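Local coordinates for RimK-related lysine biosynthesis protein (Thermococcus kodakarensis, PDB 5K2M) that probably acts as an ATP-dependent, magnesium-requiring ligase of the RimK/LysX family in amino-acid biosynthesis, and binds ADP and magnesium ions, at residues P69-S74 and V264-E269. Residues are numbered along the deposited sequence; the frame is centred on the assembly and turned at random.
Sequences PTVNSS and VEYAVE
Val71 pushes both of its methyl groups against the helix at Tyr266 and Ala267. CG2 does most of the packing. Val71 CG2 lies 3.8 Å from Ala267 CA, close to the helix backbone. The Ala267 CB methyl is 4.1 Å from the same Val71 CG2. This methyl also touches the ring, with Val71 CG2 3.9 Å from Tyr266 CD2. Val71 CG1 comes to the ring alone. It meets the edge, in the ring plane, with Val71 CG1 3.9 Å from Tyr266 CD2. With CG1 anti to the backbone N (chi1 170°), CG2 lies anti to the carbonyl carbon and reaches the alanine. Tyr266 CG is likewise anti to its backbone N (chi1 -179°), which carries the ring out from the helix and past the valine.

This apolar patch is small, at 130 Å² over both sides, and no hydrogen bond crosses it. Val71 and Ala267 are buried. Leu263 and Val270 of the same helix also touch Val71, and Ile47 of strand 45-49 packs on Ala267. Tyr266 is partly exposed, and its hydroxyl is held from elsewhere, through a hydrogen bond with Gly224 N. Asn72 follows a cis peptide bond, and its side chain makes no contact with Val264-Glu269. Its amide bonds to Ala225 N and Pro244 O instead. Farther out, Glu269 is exposed.

Strand 70-71 closes one edge of the four-stranded parallel sheet within this chain. Helix 259-272 packs against it through Val71, and against strand 45-49 through Ile47. This is plain packing away from the ADP and magnesium sites, in the N-terminal alpha/beta domain of an ATP-grasp enzyme, a parallel sheet flanked by helices.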
loop_
_atom_site.group_PDB
_atom_site.type_symbol
_atom_site.label_atom_id
_atom_site.label_comp_id
_atom_site.label_asym_id
_atom_site.label_seq_id
_atom_site.Cartn_x
_atom_site.Cartn_y
_atom_site.Cartn_z
ATOM N N PRO A 69 -11.603 -8.054 -35.804
ATOM C CA PRO A 69 -12.990 -7.789 -36.111
ATOM C C PRO A 69 -13.788 -9.072 -36.197
ATOM O O PRO A 69 -13.241 -10.139 -36.447
ATOM C CB PRO A 69 -12.942 -7.070 -37.463
ATOM C CG PRO A 69 -11.643 -7.456 -38.062
ATOM C CD PRO A 69 -10.709 -7.692 -36.925
ATOM N N THR A 70 -15.091 -8.942 -36.015
ATOM C CA THR A 70 -15.930 -10.065 -35.724
ATOM C C THR A 70 -17.250 -9.947 -36.524
ATOM O O THR A 70 -17.814 -8.851 -36.649
ATOM C CB THR A 70 -16.082 -10.058 -34.184
ATOM O OG1 THR A 70 -15.333 -11.133 -33.597
ATOM C CG2 THR A 70 -17.443 -10.080 -33.770
ATOM N N VAL A 71 -17.728 -11.062 -37.076
ATOM C CA VAL A 71 -19.009 -11.082 -37.793
ATOM C C VAL A 71 -19.942 -12.100 -37.120
ATOM O O VAL A 71 -19.683 -13.305 -37.191
ATOM C CB VAL A 71 -18.836 -11.474 -39.281
ATOM C CG1 VAL A 71 -20.186 -11.741 -39.941
ATOM C CG2 VAL A 71 -18.057 -10.400 -40.045
ATOM N N ASN A 72 -21.016 -11.656 -36.463
ATOM C CA ASN A 72 -21.382 -10.240 -36.300
ATOM C C ASN A 72 -20.602 -9.566 -35.174
ATOM O O ASN A 72 -19.936 -10.237 -34.393
ATOM C CB ASN A 72 -22.884 -10.140 -36.048
ATOM C CG ASN A 72 -23.692 -10.332 -37.321
ATOM O OD1 ASN A 72 -23.396 -9.724 -38.346
ATOM N ND2 ASN A 72 -24.696 -11.187 -37.268
ATOM N N SER A 73 -20.684 -8.243 -35.099
ATOM C CA SER A 73 -20.046 -7.471 -34.023
ATOM C C SER A 73 -20.775 -7.641 -32.689
ATOM O O SER A 73 -21.946 -8.024 -32.663
ATOM C CB SER A 73 -20.002 -5.988 -34.406
ATOM O OG SER A 73 -21.293 -5.395 -34.341
ATOM N N SER A 74 -20.100 -7.331 -31.584
ATOM C CA SER A 74 -20.740 -7.417 -30.280
ATOM C C SER A 74 -21.948 -6.481 -30.162
ATOM O O SER A 74 -22.981 -6.850 -29.601
ATOM C CB SER A 74 -19.741 -7.163 -29.139
ATOM O OG SER A 74 -19.169 -5.874 -29.201
ATOM N N VAL A 264 -19.361 -15.591 -45.479
ATOM C CA VAL A 264 -17.899 -15.599 -45.529
ATOM C C VAL A 264 -17.346 -14.436 -46.372
ATOM O O VAL A 264 -16.350 -13.818 -45.987
ATOM C CB VAL A 264 -17.364 -16.947 -46.038
ATOM C CG1 VAL A 264 -15.879 -16.872 -46.339
ATOM C CG2 VAL A 264 -17.631 -18.036 -45.004
ATOM N N GLU A 265 -17.992 -14.134 -47.497
ATOM C CA GLU A 265 -17.576 -12.998 -48.339
ATOM C C GLU A 265 -17.662 -11.684 -47.572
ATOM O O GLU A 265 -16.791 -10.835 -47.674
ATOM C CB GLU A 265 -18.422 -12.915 -49.617
ATOM C CG GLU A 265 -18.127 -14.022 -50.624
ATOM C CD GLU A 265 -19.136 -14.104 -51.767
ATOM O OE1 GLU A 265 -19.957 -13.175 -51.938
ATOM O OE2 GLU A 265 -19.097 -15.110 -52.506
ATOM N N TYR A 266 -18.714 -11.531 -46.783
ATOM C CA TYR A 266 -18.841 -10.380 -45.930
ATOM C C TYR A 266 -17.737 -10.368 -44.874
ATOM O O TYR A 266 -17.096 -9.344 -44.654
ATOM C CB TYR A 266 -20.206 -10.380 -45.269
ATOM C CG TYR A 266 -20.411 -9.192 -44.385
ATOM C CD1 TYR A 266 -20.582 -7.934 -44.928
ATOM C CD2 TYR A 266 -20.422 -9.318 -43.013
ATOM C CE1 TYR A 266 -20.754 -6.829 -44.132
ATOM C CE2 TYR A 266 -20.602 -8.213 -42.202
ATOM C CZ TYR A 266 -20.777 -6.976 -42.774
ATOM O OH TYR A 266 -20.957 -5.874 -42.002
ATOM N N ALA A 267 -17.506 -11.510 -44.228
ATOM C CA ALA A 267 -16.399 -11.631 -43.294
ATOM C C ALA A 267 -15.076 -11.243 -43.955
ATOM O O ALA A 267 -14.281 -10.535 -43.345
ATOM C CB ALA A 267 -16.310 -13.037 -42.728
ATOM N N VAL A 268 -14.829 -11.687 -45.187
ATOM C CA VAL A 268 -13.568 -11.307 -45.827
ATOM C C VAL A 268 -13.518 -9.793 -46.087
ATOM O O VAL A 268 -12.471 -9.177 -45.905
ATOM C CB VAL A 268 -13.173 -12.135 -47.088
ATOM C CG1 VAL A 268 -13.413 -13.627 -46.885
ATOM C CG2 VAL A 268 -13.854 -11.635 -48.352
ATOM N N GLU A 269 -14.644 -9.192 -46.479
ATOM C CA GLU A 269 -14.704 -7.731 -46.602
ATOM C C GLU A 269 -14.398 -7.017 -45.277
ATOM O O GLU A 269 -13.660 -6.039 -45.289
ATOM C CB GLU A 269 -16.052 -7.251 -47.162
ATOM C CG GLU A 269 -16.292 -7.578 -48.628
ATOM C CD GLU A 269 -15.188 -7.046 -49.538
ATOM O OE1 GLU A 269 -14.823 -5.864 -49.395
ATOM O OE2 GLU A 269 -14.667 -7.818 -50.378
#